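Local atomic coordinates of SusD superfamily protein (Bacteroides vulgatus ATCC 8482, PDB entry 3JQ0), a protein that is of unknown function but, as a SusD-family outer membrane protein, probably binds nutrients such as sugars for uptake by the cell. Residues G429-I434 with W457-Q462; K421-D426 with E437-F442. One frame throughout, in Å; residues are numbered along the deposited sequence.

Overall arrangement
Along the chain the four segments come in the order 421-426, 429-434, 437-442 and 457-462, so the two contacts interleave. Their centres lie about 10 Å apart, on the same side of the chain's centre. Helix 430-441 is common to both: its first part meets helix 457-463 in contact 1, and its last part meets the loop that follows helix 414-417 in contact 2. The two contacts touch, most closely where OE1 of Glu432 lies 3.4 Å from CG of Lys424. One helix thus joins a partly buried interhelical contact to a buried loop contact, in a chain with far more helix than strand and probably concerned with nutrient binding.

Contact 1: G429-I434 with W457-Q462; sequences GALEAI and WDYVHQ. With SO4 (sulfate ion), chain G.
A single, almost straight hydrogen bond from Gln462 to Glu432 spans two helices whose local axes come no closer than 13.0 Å. NE2 of Gln462 lies 2.9 Å from OE2 of Glu432, with an N-H...O angle of 175°. The acceptor uses its syn lone pair and lies in the amide plane, and the amide and carboxylate are nearly coplanar. Long polar side chains suit so wide a gap: Gln462 is extended beyond CG, whereas Glu432 bends at chi2 (-79°) to bring its carboxylate across. The other oxygen, OE1, is hydrogen-bonded to OH of Tyr463, so both oxygens of this buried acid have partners. The ring of Tyr459 lies beside the bond, its CE1 3.7 Å from OE2 of Glu432, the carboxylate set obliquely to the ring. A long aromatic side chain lets OH of Tyr459 reach CD1 of Leu431 at 3.9 Å. A sulfate, probably from the crystallisation liquor, sits at the start of helix 457-463, where the backbone N of Trp457 gives O1 of the ion a 2.9 Å hydrogen bond; Gln199 also holds it. The local axes of 430-434 and 457-462 are inclined at 47°, and apolar Leu431 also packs on Val376 of helix 364-377.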
loop_
_atom_site.group_PDB
_atom_site.type_symbol
_atom_site.label_atom_id
_atom_site.label_comp_id
_atom_site.label_asym_id
_atom_site.label_seq_id
_atom_site.Cartn_x
_atom_site.Cartn_y
_atom_site.Cartn_z
ATOM N N GLY A 429 -10.287 -22.086 0.117
ATOM C CA GLY A 429 -10.127 -21.803 -1.307
ATOM C C GLY A 429 -8.970 -20.888 -1.617
ATOM O O GLY A 429 -8.423 -20.175 -0.733
ATOM N N ALA A 430 -8.529 -20.888 -2.861
ATOM C CA ALA A 430 -7.332 -20.148 -3.267
ATOM C C ALA A 430 -7.471 -18.634 -3.152
ATOM O O ALA A 430 -6.525 -17.979 -2.749
ATOM C CB ALA A 430 -6.969 -20.569 -4.669
ATOM N N LEU A 431 -8.648 -18.082 -3.477
ATOM C CA LEU A 431 -8.839 -16.657 -3.304
ATOM C C LEU A 431 -8.698 -16.209 -1.858
ATOM O O LEU A 431 -7.982 -15.239 -1.576
ATOM C CB LEU A 431 -10.193 -16.172 -3.852
ATOM C CG LEU A 431 -10.347 -16.205 -5.355
ATOM C CD1 LEU A 431 -11.763 -15.756 -5.708
ATOM C CD2 LEU A 431 -9.288 -15.350 -6.117
ATOM N N GLU A 432 -9.314 -16.920 -0.921
ATOM C CA GLU A 432 -9.139 -16.639 0.460
ATOM C C GLU A 432 -7.697 -16.783 0.878
ATOM O O GLU A 432 -7.187 -15.975 1.668
ATOM C CB GLU A 432 -10.065 -17.507 1.296
ATOM C CG GLU A 432 -11.526 -17.108 1.253
ATOM C CD GLU A 432 -11.914 -15.934 2.126
ATOM O OE1 GLU A 432 -11.044 -15.306 2.801
ATOM O OE2 GLU A 432 -13.138 -15.659 2.159
ATOM N N ALA A 433 -7.018 -17.812 0.385
ATOM C CA ALA A 433 -5.625 -17.998 0.771
ATOM C C ALA A 433 -4.759 -16.822 0.334
ATOM O O ALA A 433 -3.837 -16.429 1.048
ATOM C CB ALA A 433 -5.039 -19.316 0.207
ATOM N N ILE A 434 -5.027 -16.267 -0.845
ATOM C CA ILE A 434 -4.251 -15.129 -1.348
ATOM C C ILE A 434 -4.607 -13.872 -0.549
ATOM O O ILE A 434 -3.715 -13.093 -0.221
ATOM C CB ILE A 434 -4.448 -14.933 -2.846
ATOM C CG1 ILE A 434 -3.867 -16.143 -3.602
ATOM C CG2 ILE A 434 -3.732 -13.661 -3.323
ATOM C CD1 ILE A 434 -4.349 -16.238 -5.049
ATOM N N TRP A 457 -18.236 -7.284 -3.076
ATOM C CA TRP A 457 -19.012 -7.036 -1.862
ATOM C C TRP A 457 -18.924 -8.207 -0.875
ATOM O O TRP A 457 -18.810 -7.983 0.330
ATOM C CB TRP A 457 -20.476 -6.753 -2.187
ATOM C CG TRP A 457 -21.375 -6.754 -0.984
ATOM C CD1 TRP A 457 -22.384 -7.643 -0.703
ATOM C CD2 TRP A 457 -21.306 -5.885 0.161
ATOM N NE1 TRP A 457 -22.956 -7.354 0.509
ATOM C CE2 TRP A 457 -22.335 -6.262 1.058
ATOM C CE3 TRP A 457 -20.477 -4.810 0.527
ATOM C CZ2 TRP A 457 -22.534 -5.650 2.277
ATOM C CZ3 TRP A 457 -20.684 -4.203 1.735
ATOM C CH2 TRP A 457 -21.699 -4.624 2.601
ATOM N N ASP A 458 -18.988 -9.455 -1.337
ATOM C CA ASP A 458 -18.958 -10.556 -0.381
ATOM C C ASP A 458 -17.731 -10.510 0.512
ATOM O O ASP A 458 -17.828 -10.777 1.707
ATOM C CB ASP A 458 -19.022 -11.878 -1.093
ATOM C CG ASP A 458 -20.355 -12.093 -1.840
ATOM O OD1 ASP A 458 -21.353 -11.472 -1.493
ATOM O OD2 ASP A 458 -20.359 -12.974 -2.714
ATOM N N TYR A 459 -16.590 -10.126 -0.076
ATOM C CA TYR A 459 -15.352 -10.026 0.667
ATOM C C TYR A 459 -15.251 -8.725 1.468
ATOM O O TYR A 459 -14.816 -8.737 2.622
ATOM C CB TYR A 459 -14.160 -10.174 -0.283
ATOM C CG TYR A 459 -14.137 -11.522 -0.977
ATOM C CD1 TYR A 459 -13.598 -12.653 -0.399
ATOM C CD2 TYR A 459 -14.797 -11.712 -2.184
ATOM C CE1 TYR A 459 -13.664 -13.897 -1.042
ATOM C CE2 TYR A 459 -14.897 -12.915 -2.799
ATOM C CZ TYR A 459 -14.311 -14.021 -2.242
ATOM O OH TYR A 459 -14.361 -15.259 -2.863
ATOM N N VAL A 460 -15.656 -7.608 0.889
ATOM C CA VAL A 460 -15.777 -6.358 1.630
ATOM C C VAL A 460 -16.592 -6.577 2.901
ATOM O O VAL A 460 -16.223 -6.069 3.967
ATOM C CB VAL A 460 -16.382 -5.249 0.755
ATOM C CG1 VAL A 460 -16.713 -4.020 1.602
ATOM C CG2 VAL A 460 -15.511 -4.900 -0.422
ATOM N N HIS A 461 -17.710 -7.280 2.804
ATOM C CA HIS A 461 -18.601 -7.449 3.929
ATOM C C HIS A 461 -18.013 -8.372 4.991
ATOM O O HIS A 461 -18.262 -8.189 6.166
ATOM C CB HIS A 461 -19.949 -7.888 3.395
ATOM C CG HIS A 461 -21.032 -7.955 4.424
ATOM N ND1 HIS A 461 -21.262 -6.955 5.341
ATOM C CD2 HIS A 461 -21.983 -8.886 4.636
ATOM C CE1 HIS A 461 -22.303 -7.270 6.078
ATOM N NE2 HIS A 461 -22.742 -8.454 5.695
ATOM N N GLN A 462 -17.263 -9.378 4.579
ATOM C CA GLN A 462 -16.579 -10.234 5.538
ATOM C C GLN A 462 -15.542 -9.481 6.339
ATOM O O GLN A 462 -15.331 -9.755 7.537
ATOM C CB GLN A 462 -15.826 -11.396 4.811
ATOM C CG GLN A 462 -16.680 -12.471 4.258
ATOM C CD GLN A 462 -15.949 -13.616 3.608
ATOM O OE1 GLN A 462 -16.622 -14.580 3.247
ATOM N NE2 GLN A 462 -14.638 -13.550 3.410
HETATM S S SO4 G . -19.419 -7.254 -6.657
HETATM O O1 SO4 G . -19.492 -6.347 -5.475
HETATM O O2 SO4 G . -20.691 -7.407 -7.330
HETATM O O3 SO4 G . -18.426 -6.696 -7.505
HETATM O O4 SO4 G . -18.859 -8.547 -6.274
#

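Contact 2: K421-D426 with E437-F442; sequences KWMKPD and ERLREF
The guanidinium of Arg440 meets the selenium of Met423, a selenomethionine here, obliquely, with NH2 of Arg440 3.5 Å from SE. The setting is the mainly helical fold of a SusD-family protein, a family grouped with the TPR clan, and here an irregular loop lies along the last part of helix 430-441. Among the other flat groups, CE2 of Phe442 lies 3.6 Å above one face of the Arg438 guanidinium, offset toward its rim, and CG of Glu441 covers one face of the Phe442 ring in the same offset way. The indole of Trp422 turns away from the helix; CG of Lys421 sits over the centre of one face, 3.7 Å above the plane of the Trp422 ring, and NE1 has a polar partner in Asp39. Leucine suits the central place because its branched apolar end offers a methyl to two consecutive loop residues, Trp422 and Met423. With CG of Leu439 anti to the backbone N (chi1 175°), CD2 reaches the loop and touches CE of Met423 at 3.7 Å and CB of Trp422 at 4.1 Å. Methionine's flexible chain serves both neighbours: the bend at its last torsion (chi3 78°) brings the methyl to Leu439 while the selenium lies by Arg440. Arg440, extended from CG to NE, carries its guanidinium out to the loop, crosses Met423 at about a right angle and reaches Gly308 and, through a salt bridge, Asp411. Phe416 of helix 414-417 packs on both Met423 and Arg440. The backbone takes part as well, the carbonyl O of Trp422 lying 3.7 Å from CD2 of Leu439.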
loop_
_atom_site.group_PDB
_atom_site.type_symbol
_atom_site.label_atom_id
_atom_site.label_comp_id
_atom_site.label_asym_id
_atom_site.label_seq_id
_atom_site.Cartn_x
_atom_site.Cartn_y
_atom_site.Cartn_z
ATOM N N LYS A 421 -11.707 -13.710 12.677
ATOM C CA LYS A 421 -12.537 -12.989 11.712
ATOM C C LYS A 421 -11.740 -12.421 10.549
ATOM O O LYS A 421 -12.348 -11.908 9.607
ATOM C CB LYS A 421 -13.356 -11.872 12.357
ATOM C CG LYS A 421 -12.521 -10.657 12.744
ATOM C CD LYS A 421 -13.392 -9.419 12.991
ATOM C CE LYS A 421 -12.582 -8.114 13.023
ATOM N NZ LYS A 421 -13.508 -6.949 13.254
ATOM N N TRP A 422 -10.417 -12.474 10.610
ATOM C CA TRP A 422 -9.563 -11.869 9.607
ATOM C C TRP A 422 -9.201 -12.746 8.401
ATOM O O TRP A 422 -8.717 -12.241 7.411
ATOM C CB TRP A 422 -8.264 -11.341 10.263
ATOM C CG TRP A 422 -8.531 -10.243 11.231
ATOM C CD1 TRP A 422 -8.637 -8.920 10.956
ATOM C CD2 TRP A 422 -8.757 -10.360 12.632
ATOM N NE1 TRP A 422 -8.914 -8.205 12.094
ATOM C CE2 TRP A 422 -8.984 -9.070 13.154
ATOM C CE3 TRP A 422 -8.732 -11.441 13.525
ATOM C CZ2 TRP A 422 -9.261 -8.847 14.490
ATOM C CZ3 TRP A 422 -8.979 -11.223 14.828
ATOM C CH2 TRP A 422 -9.237 -9.929 15.314
HETATM N N MSE A 423 -9.342 -14.060 8.528
HETATM C CA MSE A 423 -8.793 -14.969 7.528
HETATM C C MSE A 423 -9.323 -16.360 7.750
HETATM O O MSE A 423 -9.866 -16.699 8.809
HETATM C CB MSE A 423 -7.260 -14.965 7.620
HETATM C CG MSE A 423 -6.738 -15.452 8.955
HETATM SE SE MSE A 423 -4.845 -15.144 9.191
HETATM C CE MSE A 423 -5.067 -13.284 9.611
ATOM N N LYS A 424 -9.152 -17.165 6.716
ATOM C CA LYS A 424 -9.685 -18.534 6.628
ATOM C C LYS A 424 -8.534 -19.533 6.496
ATOM O O LYS A 424 -7.452 -19.172 5.982
ATOM C CB LYS A 424 -10.576 -18.676 5.363
ATOM C CG LYS A 424 -11.719 -17.656 5.222
ATOM C CD LYS A 424 -12.840 -17.852 6.265
ATOM C CE LYS A 424 -14.003 -16.799 6.209
ATOM N NZ LYS A 424 -13.544 -15.407 6.678
ATOM N N PRO A 425 -8.786 -20.805 6.845
ATOM C CA PRO A 425 -7.860 -21.829 6.463
ATOM C C PRO A 425 -7.658 -21.873 4.948
ATOM O O PRO A 425 -8.556 -21.481 4.185
ATOM C CB PRO A 425 -8.548 -23.104 6.956
ATOM C CG PRO A 425 -9.970 -22.763 6.932
ATOM C CD PRO A 425 -10.030 -21.379 7.397
ATOM N N ASP A 426 -6.508 -22.387 4.527
ATOM C CA ASP A 426 -6.275 -22.563 3.105
ATOM C C ASP A 426 -7.391 -23.331 2.400
ATOM O O ASP A 426 -7.697 -23.049 1.238
ATOM C CB ASP A 426 -4.951 -23.278 2.845
ATOM C CG ASP A 426 -3.689 -22.474 3.141
ATOM O OD1 ASP A 426 -3.789 -21.274 3.486
ATOM O OD2 ASP A 426 -2.611 -23.088 3.012
ATOM N N GLU A 437 -2.649 -14.227 2.575
ATOM C CA GLU A 437 -1.221 -14.031 2.334
ATOM C C GLU A 437 -0.918 -12.538 2.207
ATOM O O GLU A 437 0.082 -12.054 2.765
ATOM C CB GLU A 437 -0.738 -14.809 1.132
ATOM C CG GLU A 437 0.768 -15.020 1.147
ATOM C CD GLU A 437 1.224 -15.903 2.290
ATOM O OE1 GLU A 437 0.447 -16.819 2.690
ATOM O OE2 GLU A 437 2.332 -15.675 2.814
ATOM N N ARG A 438 -1.737 -11.808 1.468
ATOM C CA ARG A 438 -1.542 -10.393 1.301
ATOM C C ARG A 438 -1.718 -9.632 2.600
ATOM O O ARG A 438 -1.014 -8.647 2.864
ATOM C CB ARG A 438 -2.457 -9.808 0.206
ATOM C CG ARG A 438 -2.092 -10.271 -1.181
ATOM C CD ARG A 438 -2.944 -9.605 -2.251
ATOM N NE ARG A 438 -2.716 -8.206 -2.398
ATOM C CZ ARG A 438 -1.710 -7.656 -3.032
ATOM N NH1 ARG A 438 -0.765 -8.386 -3.582
ATOM N NH2 ARG A 438 -1.653 -6.324 -3.136
ATOM N N LEU A 439 -2.648 -10.078 3.444
ATOM C CA LEU A 439 -2.853 -9.456 4.745
ATOM C C LEU A 439 -1.556 -9.560 5.577
ATOM O O LEU A 439 -1.076 -8.589 6.148
ATOM C CB LEU A 439 -4.056 -10.072 5.469
ATOM C CG LEU A 439 -4.319 -9.595 6.890
ATOM C CD1 LEU A 439 -4.421 -8.102 7.042
ATOM C CD2 LEU A 439 -5.513 -10.316 7.443
ATOM N N ARG A 440 -1.025 -10.776 5.637
ATOM C CA ARG A 440 0.200 -11.029 6.374
ATOM C C ARG A 440 1.382 -10.268 5.801
ATOM O O ARG A 440 2.288 -9.855 6.563
ATOM C CB ARG A 440 0.476 -12.549 6.391
ATOM C CG ARG A 440 -0.497 -13.310 7.269
ATOM C CD ARG A 440 -0.282 -14.808 7.204
ATOM N NE ARG A 440 -1.125 -15.485 8.186
ATOM C CZ ARG A 440 -1.403 -16.782 8.199
ATOM N NH1 ARG A 440 -1.033 -17.567 7.206
ATOM N NH2 ARG A 440 -2.109 -17.259 9.211
ATOM N N GLU A 441 1.457 -10.097 4.484
ATOM C CA GLU A 441 2.617 -9.579 3.800
ATOM C C GLU A 441 2.640 -8.029 3.843
ATOM O O GLU A 441 3.740 -7.460 3.826
ATOM C CB GLU A 441 2.580 -10.080 2.345
ATOM C CG GLU A 441 3.800 -9.750 1.524
ATOM C CD GLU A 441 5.122 -10.390 1.976
ATOM O OE1 GLU A 441 5.054 -11.456 2.626
ATOM O OE2 GLU A 441 6.202 -9.832 1.588
ATOM N N PHE A 442 1.486 -7.358 3.838
ATOM C CA PHE A 442 1.394 -5.956 3.474
ATOM C C PHE A 442 0.826 -5.037 4.541
ATOM O O PHE A 442 0.386 -3.933 4.231
ATOM C CB PHE A 442 0.611 -5.765 2.151
ATOM C CG PHE A 442 1.330 -6.368 0.960
ATOM C CD1 PHE A 442 2.527 -5.813 0.515
ATOM C CD2 PHE A 442 0.829 -7.480 0.307
ATOM C CE1 PHE A 442 3.210 -6.364 -0.582
ATOM C CE2 PHE A 442 1.501 -8.013 -0.761
ATOM C CZ PHE A 442 2.712 -7.512 -1.160
#